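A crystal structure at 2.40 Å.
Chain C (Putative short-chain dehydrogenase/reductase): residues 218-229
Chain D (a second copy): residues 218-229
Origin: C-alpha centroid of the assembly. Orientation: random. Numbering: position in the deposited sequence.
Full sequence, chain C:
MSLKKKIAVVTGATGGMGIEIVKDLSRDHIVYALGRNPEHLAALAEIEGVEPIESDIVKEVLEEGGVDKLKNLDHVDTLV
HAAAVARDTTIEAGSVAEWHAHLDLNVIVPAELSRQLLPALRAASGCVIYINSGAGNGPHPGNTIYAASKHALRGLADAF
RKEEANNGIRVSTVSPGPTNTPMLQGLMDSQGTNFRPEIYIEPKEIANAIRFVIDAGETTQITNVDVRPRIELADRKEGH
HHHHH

Chain C, residues 218-229: ETTQITNVDVRP
Chain D 218-229: ETTQITNVDVRP

Two-way backbone pairs clamp the ends. C:Gln221 N donates to D:Arg228 O (2.7 Å, 172°), the shortest bond of the set, and D:Arg228 N returns to C:Gln221 O (3.0 Å, 171°); at the other end D:Gln221 N reaches C:Arg228 O at 2.9 Å, while C:Arg228 N to D:Gln221 O is weak at 3.3 Å. These bonds join residues 221-228 of each chain, a strand in both, as an antiparallel pair: their N-to-C directions differ by 178° and their axes approach to 4.8 Å. C:Val225 faces D:Val225 at the centre, CA to CA 4.7 Å, and the pairing repeats with near-twofold symmetry about this point, though not in every detail.

Inside the end pairs, D:Asp226 N bonds C:Asn224 O (2.8 Å) and C:Asp226 N bonds D:Asn224 O (3.0 Å). At C:Thr223 (phi/psi -77/-28) and D:Thr223 (-85/-25) both strands depart from extended geometry, a kink that shifts the register: C:Ile222 faces D:Val227, yet C:Asn224 faces D:Asp226. D:Thr223 N still reaches C:Asp226 O at 3.1 Å; the bond from C:Thr223 N to D:Asp226 O, 3.2 Å and 130°, is weak.

C:Asn224 and D:Asn224 (chi1 t) share a sheet face with C:Asp226 and D:Asp226 (chi1 m), where amide donors meet carboxylates. C:Asn224 ND2 bonds D:Asp226 OD1 at 3.1 Å and its own chain's C:Asp226 OD2 at 3.0 Å, linking both carboxylates. D:Asn224 ND2 repeats this, weakly across to C:Asp226 OD1 (3.4 Å), firmly to D:Asp226 OD2 (3.1 Å).

C:Ile222, C:Val225, C:Val227 and their D counterparts line the opposite face. Both isoleucines are m,m and all four valines t. C:Ile222 CG2 lies 3.7 Å from D:Val225 CG1, and C:Ile222 CD1 3.8 Å from D:Val227 CG2; the symmetry-related contacts are slightly looser. Farther out, C:Thr220 CG2 abuts D:Val227 CG1 at 3.2 Å. Together the stretches bury 926 Å².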

# COMPACT_ATOMS: atom_id res chain seq x y z
N GLU C 218 -27.21 -4.70 7.12
CA GLU C 218 -27.03 -6.06 7.63
C GLU C 218 -25.93 -6.78 6.86
O GLU C 218 -25.15 -7.54 7.44
CB GLU C 218 -28.33 -6.86 7.54
N THR C 219 -25.86 -6.55 5.56
CA THR C 219 -24.99 -7.33 4.67
C THR C 219 -23.61 -6.73 4.40
O THR C 219 -22.79 -7.30 3.67
CB THR C 219 -25.63 -7.36 3.30
OG1 THR C 219 -26.01 -6.01 2.95
CG2 THR C 219 -26.86 -8.28 3.31
N THR C 220 -23.36 -5.55 4.97
CA THR C 220 -22.23 -4.72 4.58
C THR C 220 -21.43 -4.27 5.80
O THR C 220 -22.00 -3.96 6.84
CB THR C 220 -22.74 -3.42 3.86
OG1 THR C 220 -23.83 -3.76 2.98
CG2 THR C 220 -21.64 -2.74 3.05
N GLN C 221 -20.12 -4.23 5.64
CA GLN C 221 -19.21 -3.70 6.63
C GLN C 221 -18.51 -2.47 6.09
O GLN C 221 -18.12 -2.45 4.94
CB GLN C 221 -18.10 -4.70 6.80
CG GLN C 221 -18.10 -5.45 8.04
CD GLN C 221 -16.80 -6.18 8.17
OE1 GLN C 221 -16.59 -7.20 7.52
NE2 GLN C 221 -15.89 -5.61 8.95
N ILE C 222 -18.24 -1.48 6.93
CA ILE C 222 -17.35 -0.40 6.51
C ILE C 222 -16.01 -0.52 7.24
O ILE C 222 -15.88 -0.03 8.35
CB ILE C 222 -18.01 0.99 6.72
CG1 ILE C 222 -19.36 1.01 6.00
CG2 ILE C 222 -17.12 2.13 6.21
CD1 ILE C 222 -19.25 0.72 4.51
N THR C 223 -15.02 -1.14 6.59
CA THR C 223 -13.73 -1.47 7.20
C THR C 223 -12.78 -0.28 7.33
O THR C 223 -11.92 -0.24 8.22
CB THR C 223 -12.99 -2.55 6.38
OG1 THR C 223 -12.88 -2.11 5.03
CG2 THR C 223 -13.76 -3.86 6.37
N ASN C 224 -12.93 0.70 6.43
CA ASN C 224 -12.09 1.87 6.51
C ASN C 224 -12.68 3.14 5.88
O ASN C 224 -13.34 3.08 4.83
CB ASN C 224 -10.72 1.55 5.89
CG ASN C 224 -9.78 2.73 5.94
OD1 ASN C 224 -9.26 3.09 7.02
ND2 ASN C 224 -9.54 3.34 4.78
N VAL C 225 -12.41 4.27 6.53
CA VAL C 225 -12.82 5.56 6.07
C VAL C 225 -11.60 6.49 6.13
O VAL C 225 -11.08 6.75 7.23
CB VAL C 225 -13.94 6.15 6.96
CG1 VAL C 225 -14.36 7.49 6.45
CG2 VAL C 225 -15.14 5.21 7.07
N ASP C 226 -11.12 6.94 4.96
CA ASP C 226 -10.01 7.95 4.87
C ASP C 226 -10.54 9.39 4.95
O ASP C 226 -11.40 9.82 4.21
CB ASP C 226 -9.13 7.72 3.63
CG ASP C 226 -8.46 6.33 3.64
OD1 ASP C 226 -8.45 5.58 2.62
OD2 ASP C 226 -7.97 5.94 4.73
N VAL C 227 -10.08 10.13 5.94
CA VAL C 227 -10.64 11.45 6.19
C VAL C 227 -9.50 12.43 6.09
O VAL C 227 -8.39 12.06 6.45
CB VAL C 227 -11.29 11.52 7.59
CG1 VAL C 227 -12.04 12.82 7.76
CG2 VAL C 227 -12.29 10.39 7.73
N ARG C 228 -9.78 13.63 5.55
CA ARG C 228 -8.83 14.72 5.32
C ARG C 228 -9.52 16.08 5.44
O ARG C 228 -10.73 16.18 5.22
CB ARG C 228 -8.24 14.60 3.93
CG ARG C 228 -7.06 13.66 3.87
CD ARG C 228 -7.45 12.36 3.23
NE ARG C 228 -6.28 11.55 2.92
CZ ARG C 228 -5.75 10.67 3.76
NH1 ARG C 228 -4.70 9.95 3.38
NH2 ARG C 228 -6.30 10.50 4.96
N PRO C 229 -8.74 17.15 5.77
CA PRO C 229 -9.35 18.50 5.99
C PRO C 229 -10.05 19.15 4.77
O PRO C 229 -9.67 18.90 3.63
CB PRO C 229 -8.16 19.37 6.47
CG PRO C 229 -6.97 18.40 6.70
CD PRO C 229 -7.26 17.20 5.81
N GLU D 218 -18.15 20.82 6.77
CA GLU D 218 -17.60 21.94 6.01
C GLU D 218 -16.05 21.87 5.93
O GLU D 218 -15.45 22.29 4.94
CB GLU D 218 -18.11 23.30 6.57
N THR D 219 -15.45 21.30 6.97
CA THR D 219 -13.99 21.26 7.11
C THR D 219 -13.37 19.93 6.64
O THR D 219 -12.17 19.71 6.84
CB THR D 219 -13.58 21.37 8.61
OG1 THR D 219 -13.97 20.17 9.30
CG2 THR D 219 -14.24 22.56 9.29
N THR D 220 -14.18 19.07 6.01
CA THR D 220 -13.77 17.67 5.80
C THR D 220 -14.19 17.05 4.47
O THR D 220 -15.27 17.31 3.94
CB THR D 220 -14.31 16.75 6.91
OG1 THR D 220 -14.46 17.49 8.12
CG2 THR D 220 -13.35 15.61 7.14
N GLN D 221 -13.31 16.21 3.96
CA GLN D 221 -13.53 15.49 2.74
C GLN D 221 -13.49 14.01 3.15
O GLN D 221 -12.76 13.61 4.05
CB GLN D 221 -12.34 15.80 1.84
CG GLN D 221 -12.45 15.40 0.38
CD GLN D 221 -11.37 16.07 -0.39
OE1 GLN D 221 -10.70 16.95 0.17
NE2 GLN D 221 -11.14 15.67 -1.66
N ILE D 222 -14.26 13.17 2.49
CA ILE D 222 -14.11 11.75 2.69
C ILE D 222 -13.52 11.20 1.42
O ILE D 222 -14.22 10.99 0.45
CB ILE D 222 -15.46 11.05 2.90
CG1 ILE D 222 -16.24 11.70 4.03
CG2 ILE D 222 -15.22 9.56 3.16
CD1 ILE D 222 -15.66 11.36 5.38
N THR D 223 -12.23 10.93 1.42
CA THR D 223 -11.59 10.61 0.18
C THR D 223 -11.69 9.16 -0.23
O THR D 223 -11.53 8.88 -1.39
CB THR D 223 -10.12 11.00 0.25
OG1 THR D 223 -9.52 10.27 1.32
CG2 THR D 223 -10.01 12.50 0.51
N ASN D 224 -11.88 8.25 0.71
CA ASN D 224 -12.06 6.84 0.37
C ASN D 224 -12.89 6.09 1.40
O ASN D 224 -12.87 6.41 2.58
CB ASN D 224 -10.74 6.10 0.11
CG ASN D 224 -10.96 4.61 -0.18
OD1 ASN D 224 -11.31 4.20 -1.31
ND2 ASN D 224 -10.79 3.78 0.85
N VAL D 225 -13.66 5.11 0.96
CA VAL D 225 -14.45 4.31 1.88
C VAL D 225 -14.32 2.89 1.40
O VAL D 225 -14.72 2.60 0.25
CB VAL D 225 -15.96 4.62 1.84
CG1 VAL D 225 -16.68 3.73 2.86
CG2 VAL D 225 -16.24 6.08 2.08
N ASP D 226 -13.76 2.03 2.25
CA ASP D 226 -13.66 0.60 1.93
C ASP D 226 -14.91 -0.10 2.44
O ASP D 226 -15.23 -0.00 3.61
CB ASP D 226 -12.36 -0.04 2.48
CG ASP D 226 -11.07 0.65 1.93
OD1 ASP D 226 -10.22 1.14 2.74
OD2 ASP D 226 -10.91 0.71 0.68
N VAL D 227 -15.61 -0.78 1.54
CA VAL D 227 -16.84 -1.48 1.82
C VAL D 227 -16.63 -2.98 1.55
O VAL D 227 -16.14 -3.36 0.50
CB VAL D 227 -17.92 -0.97 0.87
CG1 VAL D 227 -19.27 -1.54 1.26
CG2 VAL D 227 -17.98 0.56 0.89
N ARG D 228 -16.99 -3.83 2.51
CA ARG D 228 -16.87 -5.28 2.37
C ARG D 228 -18.20 -5.97 2.69
O ARG D 228 -19.04 -5.43 3.43
CB ARG D 228 -15.79 -5.86 3.29
CG ARG D 228 -14.46 -6.25 2.61
CD ARG D 228 -14.05 -5.24 1.57
NE ARG D 228 -12.65 -4.85 1.71
CZ ARG D 228 -12.09 -3.83 1.05
NH1 ARG D 228 -10.81 -3.54 1.25
NH2 ARG D 228 -12.81 -3.10 0.20
N PRO D 229 -18.39 -7.19 2.12
CA PRO D 229 -19.58 -8.01 2.35
C PRO D 229 -19.66 -8.50 3.80
O PRO D 229 -18.63 -8.58 4.48
CB PRO D 229 -19.38 -9.20 1.40
CG PRO D 229 -18.36 -8.73 0.38
CD PRO D 229 -17.47 -7.81 1.13